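Structural protein VP1 (Trichodysplasia spinulosa-associated polyomavirus, PDB 4U60) forms the jelly-roll subunit of the viral coat, assembled here as a pentamer, and binds the sialylated oligosaccharide of ganglioside GM1. Local coordinates at residues C[23-28]-C[271-276]; C[57-62]-C[150-155]; C[139-144]-C[195-200]. One frame throughout, in Å; residues are numbered along the deposited sequence.

Contact 1: residues C[23-28]-C[271-276]; sequences TTIELY and ILLRKR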
loop_
_atom_site.group_PDB
_atom_site.type_symbol
_atom_site.label_atom_id
_atom_site.label_comp_id
_atom_site.label_asym_id
_atom_site.label_seq_id
_atom_site.Cartn_x
_atom_site.Cartn_y
_atom_site.Cartn_z
ATOM N N THR C 23 -25.785 26.916 3.338
ATOM C CA THR C 23 -25.700 26.782 4.770
ATOM C C THR C 23 -24.753 25.628 5.055
ATOM O O THR C 23 -24.480 24.813 4.185
ATOM C CB THR C 23 -27.083 26.547 5.424
ATOM O OG1 THR C 23 -26.999 26.841 6.826
ATOM C CG2 THR C 23 -27.593 25.113 5.228
ATOM N N THR C 24 -24.240 25.577 6.270
ATOM C CA THR C 24 -23.352 24.504 6.661
ATOM C C THR C 24 -23.864 23.905 7.950
ATOM O O THR C 24 -24.453 24.604 8.790
ATOM C CB THR C 24 -21.914 24.993 6.860
ATOM O OG1 THR C 24 -21.890 25.933 7.930
ATOM C CG2 THR C 24 -21.386 25.661 5.603
ATOM N N ILE C 25 -23.642 22.607 8.096
ATOM C CA ILE C 25 -24.007 21.890 9.295
ATOM C C ILE C 25 -22.732 21.243 9.815
ATOM O O ILE C 25 -22.026 20.555 9.073
ATOM C CB ILE C 25 -25.043 20.784 8.984
ATOM C CG1 ILE C 25 -26.385 21.408 8.594
ATOM C CG2 ILE C 25 -25.190 19.804 10.155
ATOM C CD1 ILE C 25 -27.061 22.192 9.695
ATOM N N GLU C 26 -22.461 21.451 11.088
ATOM C CA GLU C 26 -21.320 20.856 11.732
ATOM C C GLU C 26 -21.822 20.007 12.889
ATOM O O GLU C 26 -22.691 20.425 13.654
ATOM C CB GLU C 26 -20.414 21.986 12.207
ATOM C CG GLU C 26 -19.125 21.559 12.831
ATOM C CD GLU C 26 -18.296 22.760 13.242
ATOM O OE1 GLU C 26 -17.147 22.872 12.785
ATOM O OE2 GLU C 26 -18.785 23.612 14.014
ATOM N N LEU C 27 -21.295 18.802 13.007
ATOM C CA LEU C 27 -21.661 17.928 14.115
ATOM C C LEU C 27 -20.590 16.900 14.341
ATOM O O LEU C 27 -19.699 16.726 13.516
ATOM C CB LEU C 27 -22.981 17.215 13.844
ATOM C CG LEU C 27 -22.920 16.101 12.802
ATOM C CD1 LEU C 27 -23.898 14.970 13.084
ATOM C CD2 LEU C 27 -23.197 16.689 11.419
ATOM N N TYR C 28 -20.674 16.224 15.476
ATOM C CA TYR C 28 -19.879 15.022 15.707
ATOM C C TYR C 28 -20.810 13.930 16.202
ATOM O O TYR C 28 -21.905 14.209 16.742
ATOM C CB TYR C 28 -18.727 15.280 16.712
ATOM C CG TYR C 28 -19.222 15.667 18.094
ATOM C CD1 TYR C 28 -19.522 14.697 19.049
ATOM C CD2 TYR C 28 -19.448 16.990 18.421
ATOM C CE1 TYR C 28 -20.016 15.051 20.304
ATOM C CE2 TYR C 28 -19.948 17.357 19.667
ATOM C CZ TYR C 28 -20.238 16.375 20.606
ATOM O OH TYR C 28 -20.735 16.758 21.839
ATOM N N ILE C 271 -20.704 19.699 6.728
ATOM C CA ILE C 271 -21.433 19.462 5.496
ATOM C C ILE C 271 -21.929 20.782 4.914
ATOM O O ILE C 271 -22.551 21.587 5.606
ATOM C CB ILE C 271 -22.619 18.506 5.750
ATOM C CG1 ILE C 271 -22.093 17.170 6.280
ATOM C CG2 ILE C 271 -23.440 18.334 4.488
ATOM C CD1 ILE C 271 -23.108 16.335 7.008
ATOM N N LEU C 272 -21.624 20.996 3.643
ATOM C CA LEU C 272 -22.066 22.171 2.908
ATOM C C LEU C 272 -23.326 21.824 2.153
ATOM O O LEU C 272 -23.352 20.813 1.462
ATOM C CB LEU C 272 -20.973 22.596 1.932
ATOM C CG LEU C 272 -21.289 23.806 1.067
ATOM C CD1 LEU C 272 -21.268 25.061 1.914
ATOM C CD2 LEU C 272 -20.298 23.910 -0.088
ATOM N N LEU C 273 -24.363 22.656 2.285
ATOM C CA LEU C 273 -25.633 22.441 1.572
ATOM C C LEU C 273 -26.047 23.682 0.827
ATOM O O LEU C 273 -25.682 24.807 1.210
ATOM C CB LEU C 273 -26.769 22.041 2.514
ATOM C CG LEU C 273 -26.494 20.792 3.351
ATOM C CD1 LEU C 273 -26.096 21.214 4.756
ATOM C CD2 LEU C 273 -27.690 19.872 3.419
ATOM N N ARG C 274 -26.824 23.475 -0.230
ATOM C CA ARG C 274 -27.280 24.550 -1.075
ATOM C C ARG C 274 -28.749 24.355 -1.391
ATOM O O ARG C 274 -29.264 23.237 -1.343
ATOM C CB ARG C 274 -26.462 24.623 -2.367
ATOM C CG ARG C 274 -26.673 23.462 -3.328
ATOM C CD ARG C 274 -25.774 23.570 -4.542
ATOM N NE ARG C 274 -25.858 22.385 -5.393
ATOM C CZ ARG C 274 -24.987 22.074 -6.364
ATOM N NH1 ARG C 274 -23.953 22.855 -6.629
ATOM N NH2 ARG C 274 -25.154 20.980 -7.084
ATOM N N LYS C 275 -29.419 25.448 -1.722
ATOM C CA LYS C 275 -30.828 25.385 -2.054
ATOM C C LYS C 275 -31.031 24.930 -3.489
ATOM O O LYS C 275 -30.444 25.495 -4.414
ATOM C CB LYS C 275 -31.502 26.740 -1.861
ATOM C CG LYS C 275 -31.712 27.123 -0.413
ATOM C CD LYS C 275 -32.409 28.473 -0.302
ATOM C CE LYS C 275 -32.407 28.966 1.139
ATOM N NZ LYS C 275 -32.973 30.337 1.250
ATOM N N ARG C 276 -31.894 23.928 -3.645
ATOM C CA ARG C 276 -32.245 23.367 -4.946
ATOM C C ARG C 276 -33.765 23.405 -5.158
ATOM O O ARG C 276 -34.536 22.935 -4.323
ATOM C CB ARG C 276 -31.769 21.922 -5.029
ATOM C CG ARG C 276 -32.236 21.157 -6.265
ATOM C CD ARG C 276 -31.466 21.553 -7.512
ATOM N NE ARG C 276 -30.150 20.918 -7.538
ATOM C CZ ARG C 276 -29.439 20.644 -8.635
ATOM N NH1 ARG C 276 -29.895 20.959 -9.843
ATOM N NH2 ARG C 276 -28.262 20.033 -8.515
#
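Ile25 and Ile271 meet through flat peptide groups: Ile25 N donates to Ile271 O at 2.9 Å and Ile271 N to Ile25 O at 2.8 Å, with each donor in the plane of the carbonyl it reaches. Thr23 and Leu273 make the next hydrogen-bonded pair of this antiparallel register, Leu273 N lying 2.9 Å from Thr23 O. Thr24 and Leu272 between them form a non-hydrogen-bonded pair, where Thr24 CA brings a CA-H...O contact to Ile271 O at 3.2 Å. Side chains alternate across the sheet. On the face that carries Thr23, Ile25, Ile271 and Leu273, CG1 of Ile25 reaches diagonally to CD1 of Leu273 (3.9 Å), while Thr23 lies alongside Leu273, its CG2 4.2 Å from Leu273 CB. On the opposite face Thr24 CG2 touches Leu272 CD1 at 3.7 Å; Leu272 CG is anti to its backbone N (chi1 179°), and the branch comes back to the threonine methyl at an oblique angle. The pairing joins the first and last strands of the jelly roll, 12-29 and 260-279. Beyond it, Leu272 and Arg274 bond by their backbones to strand 86-99, where Glu91 also takes salt bridges from Arg274 and Arg276. Strand 241-254 sends Leu242 against both Ile25 and Ile271, and Ser196 of a second subunit packs on Glu26.

Contact 2: residues C[57-62]-C[150-155]; sequences QDKPTS and RTDYSA. With SIA (N-acetyl-alpha-neuraminic acid), chain G.
Lys59 lies between the bound sialic acid and Asp152. Its backbone N donates to the N-acetyl oxygen SIA O10 at 3.0 Å, and its carbonyl, Lys59 O, accepts from the hydroxyl SIA O4 at 2.6 Å. Lys59 CG is anti to its backbone N (chi1 -173°), and the chain, extended beyond it, runs beside Asp152 and points the same way, CD 3.5 Å from Asp152 OD2. The charged ends stay beyond salt-bridge range, but one water joins Lys59 NZ to Asp152 OD2 and Ser154 OG. One residue before Lys59, Asp58 O accepts a straight bond from Asp152 N (2.9 Å, 169°). Pro60 CD sits 3.7 Å from Thr151 CG2, the side chains crossing at about a right angle; that methyl also lies over one face of the Tyr153 ring, offset toward its rim. Ala155 CB packs on Pro60 O at 3.4 Å, and a second water ties Pro60 O to Asp152 O and Ala155 N. Further out, Asp152 OD1 accepts from Ser154 N, an Asx turn, and also, at 2.7 Å, from Ser154 OG. Asp58 OD1 is bonded to His109 of a third subunit and OD2 to Asn148; Arg114 of that subunit also binds the sialic acid, placing the pocket at a subunit boundary. Both segments lie in loops, 57-62 between strands 12-29 and 69-74, the other between strands 141-144 and 177-179.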
loop_
_atom_site.group_PDB
_atom_site.type_symbol
_atom_site.label_atom_id
_atom_site.label_comp_id
_atom_site.label_asym_id
_atom_site.label_seq_id
_atom_site.Cartn_x
_atom_site.Cartn_y
_atom_site.Cartn_z
ATOM N N GLN C 57 -25.747 -21.766 20.005
ATOM C CA GLN C 57 -25.727 -21.138 21.320
ATOM C C GLN C 57 -24.885 -19.871 21.233
ATOM O O GLN C 57 -24.015 -19.602 22.069
ATOM C CB GLN C 57 -25.156 -22.119 22.360
ATOM C CG GLN C 57 -25.956 -23.403 22.505
ATOM C CD GLN C 57 -27.349 -23.186 23.086
ATOM O OE1 GLN C 57 -27.599 -22.208 23.809
ATOM N NE2 GLN C 57 -28.259 -24.109 22.803
ATOM N N ASP C 58 -25.123 -19.095 20.181
ATOM C CA ASP C 58 -24.368 -17.881 19.912
ATOM C C ASP C 58 -25.234 -16.704 20.337
ATOM O O ASP C 58 -26.088 -16.245 19.588
ATOM C CB ASP C 58 -23.993 -17.845 18.432
ATOM C CG ASP C 58 -23.043 -16.738 18.075
ATOM O OD1 ASP C 58 -22.753 -15.838 18.894
ATOM O OD2 ASP C 58 -22.580 -16.764 16.905
ATOM N N LYS C 59 -25.032 -16.277 21.576
ATOM C CA LYS C 59 -25.854 -15.264 22.216
ATOM C C LYS C 59 -24.930 -14.209 22.818
ATOM O O LYS C 59 -24.476 -14.344 23.955
ATOM C CB LYS C 59 -26.716 -15.911 23.288
ATOM C CG LYS C 59 -27.729 -14.973 23.899
ATOM C CD LYS C 59 -28.604 -15.721 24.876
ATOM C CE LYS C 59 -29.561 -14.758 25.565
ATOM N NZ LYS C 59 -30.525 -15.455 26.449
ATOM N N PRO C 60 -24.631 -13.167 22.045
ATOM C CA PRO C 60 -23.740 -12.150 22.601
ATOM C C PRO C 60 -24.284 -11.519 23.858
ATOM O O PRO C 60 -25.497 -11.338 24.002
ATOM C CB PRO C 60 -23.615 -11.109 21.466
ATOM C CG PRO C 60 -24.708 -11.441 20.499
ATOM C CD PRO C 60 -24.992 -12.888 20.639
ATOM N N THR C 61 -23.392 -11.218 24.799
ATOM C CA THR C 61 -23.805 -10.556 26.014
ATOM C C THR C 61 -24.249 -9.132 25.688
ATOM O O THR C 61 -23.890 -8.548 24.640
ATOM C CB THR C 61 -22.666 -10.518 27.042
ATOM O OG1 THR C 61 -21.531 -9.844 26.488
ATOM C CG2 THR C 61 -22.265 -11.942 27.445
ATOM N N SER C 62 -25.031 -8.571 26.599
ATOM C CA SER C 62 -25.467 -7.200 26.445
ATOM C C SER C 62 -24.270 -6.265 26.469
ATOM O O SER C 62 -23.452 -6.306 27.395
ATOM C CB SER C 62 -26.436 -6.801 27.551
ATOM O OG SER C 62 -26.969 -5.517 27.270
ATOM N N ARG C 150 -28.197 -17.988 13.111
ATOM C CA ARG C 150 -28.744 -18.348 14.409
ATOM C C ARG C 150 -28.441 -17.378 15.557
ATOM O O ARG C 150 -28.900 -17.593 16.686
ATOM C CB ARG C 150 -28.191 -19.706 14.833
ATOM C CG ARG C 150 -28.403 -20.856 13.858
ATOM C CD ARG C 150 -27.573 -22.061 14.354
ATOM N NE ARG C 150 -27.630 -23.253 13.497
ATOM C CZ ARG C 150 -28.546 -24.230 13.603
ATOM N NH1 ARG C 150 -29.504 -24.180 14.527
ATOM N NH2 ARG C 150 -28.517 -25.275 12.778
ATOM N N THR C 151 -27.658 -16.341 15.304
ATOM C CA THR C 151 -27.291 -15.422 16.389
ATOM C C THR C 151 -28.536 -14.938 17.142
ATOM O O THR C 151 -29.496 -14.480 16.523
ATOM C CB THR C 151 -26.518 -14.200 15.881
ATOM O OG1 THR C 151 -25.488 -14.621 14.976
ATOM C CG2 THR C 151 -25.882 -13.454 17.045
ATOM N N ASP C 152 -28.469 -15.039 18.467
ATOM C CA ASP C 152 -29.574 -14.732 19.370
ATOM C C ASP C 152 -29.231 -13.416 20.064
ATOM O O ASP C 152 -28.300 -13.359 20.860
ATOM C CB ASP C 152 -29.684 -15.880 20.377
ATOM C CG ASP C 152 -30.707 -15.646 21.479
ATOM O OD1 ASP C 152 -31.369 -14.595 21.544
ATOM O OD2 ASP C 152 -30.797 -16.551 22.332
ATOM N N TYR C 153 -29.975 -12.367 19.731
ATOM C CA TYR C 153 -29.752 -11.018 20.253
ATOM C C TYR C 153 -30.596 -10.696 21.486
ATOM O O TYR C 153 -30.634 -9.533 21.940
ATOM C CB TYR C 153 -30.033 -9.986 19.145
ATOM C CG TYR C 153 -29.078 -10.121 17.982
ATOM C CD1 TYR C 153 -27.764 -9.675 18.081
ATOM C CD2 TYR C 153 -29.469 -10.715 16.792
ATOM C CE1 TYR C 153 -26.875 -9.812 17.026
ATOM C CE2 TYR C 153 -28.593 -10.841 15.719
ATOM C CZ TYR C 153 -27.281 -10.400 15.843
ATOM O OH TYR C 153 -26.392 -10.538 14.788
ATOM N N SER C 154 -31.237 -11.707 22.074
ATOM C CA SER C 154 -32.195 -11.453 23.160
ATOM C C SER C 154 -31.602 -11.039 24.516
ATOM O O SER C 154 -32.370 -10.706 25.430
ATOM C CB SER C 154 -33.126 -12.647 23.334
ATOM O OG SER C 154 -32.446 -13.764 23.849
ATOM N N ALA C 155 -30.278 -11.051 24.673
ATOM C CA ALA C 155 -29.694 -10.488 25.892
ATOM C C ALA C 155 -29.864 -8.956 25.941
ATOM O O ALA C 155 -29.698 -8.345 26.995
ATOM C CB ALA C 155 -28.226 -10.876 26.008
HETATM C C1 SIA G . -21.625 -15.395 29.526
HETATM C C2 SIA G . -22.196 -16.686 28.953
HETATM C C3 SIA G . -23.445 -16.385 28.117
HETATM C C4 SIA G . -23.162 -15.799 26.726
HETATM C C5 SIA G . -22.043 -16.542 26.009
HETATM C C6 SIA G . -20.840 -16.695 26.941
HETATM C C7 SIA G . -19.655 -17.455 26.345
HETATM C C8 SIA G . -18.542 -17.696 27.378
HETATM C C9 SIA G . -17.157 -17.949 26.758
HETATM C C10 SIA G . -22.001 -16.191 23.565
HETATM C C11 SIA G . -21.452 -15.381 22.410
HETATM N N5 SIA G . -21.605 -15.841 24.793
HETATM O O1A SIA G . -22.412 -14.489 29.907
HETATM O O1B SIA G . -20.382 -15.241 29.641
HETATM O O4 SIA G . -24.415 -15.889 25.999
HETATM O O6 SIA G . -21.251 -17.386 28.144
HETATM O O7 SIA G . -20.085 -18.689 25.788
HETATM O O8 SIA G . -18.430 -16.564 28.228
HETATM O O9 SIA G . -16.564 -16.715 26.290
HETATM O O10 SIA G . -22.799 -17.092 23.371
HETATM O O HOH W 1 -22.776 -14.535 15.376
HETATM O O HOH W 2 -27.417 -19.304 18.480
HETATM O O HOH W 3 -32.239 -16.881 24.480
HETATM O O HOH W 4 -27.934 -11.570 22.927
HETATM O O HOH W 5 -29.472 -5.227 28.510
#

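Contact 3: residues C[139-144]-C[195-200]; sequences PLELQF and PSKNEN. With EDO (1,2-ethanediol), chain S.
Asn198 grips Glu141 by three hydrogen bonds, two through its side-chain amide and one through its backbone. In the first pair the amide faces the backbone of a single residue: Glu141 N donates to Asn198 OD1 at 2.9 Å in a nearly straight bond (172°), and Asn198 ND2 donates to Glu141 O, also at 2.9 Å. The second of these has its acceptor close to the amide plane, so the two bonds together fix the rotation of the amide; ND2 bonds to Asp194 O as well. The return bond is made by the glutamate. Its OE1 takes Asn198 N at 2.8 Å on the anti side but well out of the carboxylate plane, and the side chains slide past each other in opposite directions with carboxylate and amide planes 77° apart. Glu141 CG, anti to its carbonyl carbon (chi1 -72°), starts the chain along this path.

Strand 141-144, where Glu141 lies, is the middle member of a small antiparallel sheet between strands 177-179 and 191-193. Segment 195-200 lies in the loop that runs from strand 191-193 to strand 201-208 of the large jelly-roll sheet, and Asn198 fastens that loop back onto the middle strand.

Carbon-to-oxygen packing flanks the polar grip. Leu140 CD1 rests 3.4 Å from Asn198 OD1, and Lys197 crosses the glutamate at about a right angle, CB 3.3 Å from Glu141 OE1.

Charge and water complete the set. Glu141 OE1 and Glu199 OE1 are like charges 4.2 Å apart. One water donates both to Glu199 OE1 and to Glu141 OE2. Another donates to Glu141 OE1 and accepts from Asn200 N. Asn200 OD1 takes a bond from ethanediol, probably a crystallisation additive, and Asn221 of a third subunit packs on Asn198.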
loop_
_atom_site.group_PDB
_atom_site.type_symbol
_atom_site.label_atom_id
_atom_site.label_comp_id
_atom_site.label_asym_id
_atom_site.label_seq_id
_atom_site.Cartn_x
_atom_site.Cartn_y
_atom_site.Cartn_z
ATOM N N PRO C 139 -33.143 8.378 5.849
ATOM C CA PRO C 139 -32.370 7.369 6.576
ATOM C C PRO C 139 -31.612 6.401 5.675
ATOM O O PRO C 139 -32.063 6.075 4.573
ATOM C CB PRO C 139 -33.433 6.615 7.359
ATOM C CG PRO C 139 -34.485 7.655 7.617
ATOM C CD PRO C 139 -34.540 8.455 6.323
ATOM N N LEU C 140 -30.437 6.004 6.143
ATOM C CA LEU C 140 -29.648 5.007 5.442
ATOM C C LEU C 140 -30.474 3.733 5.361
ATOM O O LEU C 140 -31.009 3.280 6.365
ATOM C CB LEU C 140 -28.333 4.754 6.165
ATOM C CG LEU C 140 -27.426 3.672 5.584
ATOM C CD1 LEU C 140 -26.863 4.038 4.211
ATOM C CD2 LEU C 140 -26.293 3.337 6.547
ATOM N N GLU C 141 -30.585 3.173 4.161
ATOM C CA GLU C 141 -31.356 1.969 3.934
ATOM C C GLU C 141 -30.429 0.774 4.119
ATOM O O GLU C 141 -29.323 0.761 3.606
ATOM C CB GLU C 141 -32.021 2.016 2.560
ATOM C CG GLU C 141 -33.165 3.018 2.554
ATOM C CD GLU C 141 -33.570 3.518 1.177
ATOM O OE1 GLU C 141 -32.690 3.982 0.421
ATOM O OE2 GLU C 141 -34.802 3.509 0.893
ATOM N N LEU C 142 -30.900 -0.199 4.891
ATOM C CA LEU C 142 -30.075 -1.319 5.351
ATOM C C LEU C 142 -30.543 -2.652 4.775
ATOM O O LEU C 142 -31.748 -2.863 4.543
ATOM C CB LEU C 142 -30.129 -1.429 6.873
ATOM C CG LEU C 142 -29.634 -0.223 7.678
ATOM C CD1 LEU C 142 -29.937 -0.421 9.157
ATOM C CD2 LEU C 142 -28.147 0.024 7.448
ATOM N N GLN C 143 -29.570 -3.538 4.609
ATOM C CA GLN C 143 -29.758 -4.941 4.227
ATOM C C GLN C 143 -29.241 -5.790 5.374
ATOM O O GLN C 143 -28.165 -5.538 5.908
ATOM C CB GLN C 143 -28.988 -5.260 2.947
ATOM C CG GLN C 143 -28.901 -6.740 2.582
ATOM C CD GLN C 143 -30.246 -7.331 2.225
ATOM O OE1 GLN C 143 -30.992 -6.776 1.408
ATOM N NE2 GLN C 143 -30.585 -8.438 2.860
ATOM N N PHE C 144 -30.014 -6.779 5.792
ATOM C CA PHE C 144 -29.546 -7.741 6.787
ATOM C C PHE C 144 -28.628 -8.758 6.113
ATOM O O PHE C 144 -28.961 -9.329 5.066
ATOM C CB PHE C 144 -30.747 -8.459 7.404
ATOM C CG PHE C 144 -30.422 -9.313 8.596
ATOM C CD1 PHE C 144 -30.261 -8.753 9.839
ATOM C CD2 PHE C 144 -30.287 -10.687 8.464
ATOM C CE1 PHE C 144 -29.986 -9.528 10.954
ATOM C CE2 PHE C 144 -30.010 -11.474 9.572
ATOM C CZ PHE C 144 -29.820 -10.893 10.795
ATOM N N PRO C 195 -27.366 -1.896 -1.199
ATOM C CA PRO C 195 -26.879 -1.283 -2.422
ATOM C C PRO C 195 -27.939 -1.155 -3.502
ATOM O O PRO C 195 -27.708 -0.465 -4.496
ATOM C CB PRO C 195 -25.792 -2.272 -2.878
ATOM C CG PRO C 195 -26.327 -3.610 -2.432
ATOM C CD PRO C 195 -26.881 -3.290 -1.057
ATOM N N SER C 196 -29.093 -1.814 -3.331
ATOM C CA SER C 196 -30.163 -1.708 -4.316
ATOM C C SER C 196 -31.020 -0.477 -4.079
ATOM O O SER C 196 -31.902 -0.183 -4.886
ATOM C CB SER C 196 -31.077 -2.959 -4.285
ATOM O OG SER C 196 -31.902 -2.962 -3.120
ATOM N N LYS C 197 -30.816 0.200 -2.958
ATOM C CA LYS C 197 -31.536 1.443 -2.669
ATOM C C LYS C 197 -30.497 2.536 -2.451
ATOM O O LYS C 197 -29.523 2.577 -3.187
ATOM C CB LYS C 197 -32.481 1.238 -1.476
ATOM C CG LYS C 197 -33.547 0.172 -1.732
ATOM C CD LYS C 197 -34.501 0.095 -0.554
ATOM C CE LYS C 197 -35.445 -1.074 -0.645
ATOM N NZ LYS C 197 -36.381 -0.949 -1.779
ATOM N N ASN C 198 -30.713 3.409 -1.473
ATOM C CA ASN C 198 -29.768 4.481 -1.135
ATOM C C ASN C 198 -29.419 5.402 -2.302
ATOM O O ASN C 198 -28.300 5.915 -2.402
ATOM C CB ASN C 198 -28.507 3.882 -0.476
ATOM C CG ASN C 198 -28.778 3.416 0.931
ATOM O OD1 ASN C 198 -29.263 4.189 1.752
ATOM N ND2 ASN C 198 -28.538 2.153 1.211
ATOM N N GLU C 199 -30.403 5.671 -3.131
ATOM C CA GLU C 199 -30.240 6.580 -4.246
ATOM C C GLU C 199 -29.996 8.030 -3.769
ATOM O O GLU C 199 -29.399 8.821 -4.478
ATOM C CB GLU C 199 -31.475 6.513 -5.148
ATOM C CG GLU C 199 -31.712 5.117 -5.748
ATOM C CD GLU C 199 -32.584 4.144 -4.921
ATOM O OE1 GLU C 199 -32.874 4.377 -3.710
ATOM O OE2 GLU C 199 -32.985 3.099 -5.529
ATOM N N ASN C 200 -30.435 8.327 -2.552
ATOM C CA ASN C 200 -30.372 9.645 -1.983
ATOM C C ASN C 200 -29.424 9.734 -0.776
ATOM O O ASN C 200 -29.544 10.632 0.034
ATOM C CB ASN C 200 -31.807 10.040 -1.592
ATOM C CG ASN C 200 -31.974 11.528 -1.383
ATOM O OD1 ASN C 200 -31.354 12.346 -2.065
ATOM N ND2 ASN C 200 -32.860 11.890 -0.446
HETATM C C1 EDO S . -29.507 12.285 -4.950
HETATM O O1 EDO S . -28.609 11.867 -5.985
HETATM C C2 EDO S . -30.748 12.965 -5.539
HETATM O O2 EDO S . -31.947 12.514 -4.880
HETATM O O HOH W 6 -30.851 6.426 2.081
HETATM O O HOH W 7 -32.003 6.911 -0.456
HETATM O O HOH W 8 -35.257 3.798 -1.720
#

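How the contacts relate
All three contacts are partly buried, but they rest on different chemistry. Contact 1 belongs to the jelly-roll framework and relies on regular backbone pairing with aliphatic side chains. Contact 2, on the opposite side of the chain's centre with its own centre about 39 Å away, joins two irregular loops through waters and a single direct hydrogen bond, with the glycan held on 57-62. Contact 3 lies nearest the chain's centre and uses side-chain groups to bond a loop to a strand. It holds strand 141-144, and contact 2 the loop that follows; their segments alternate along the chain, and both touch the same neighbouring subunit. Between subunits, Glu26 of contact 1 packs against Ser196 of contact 3.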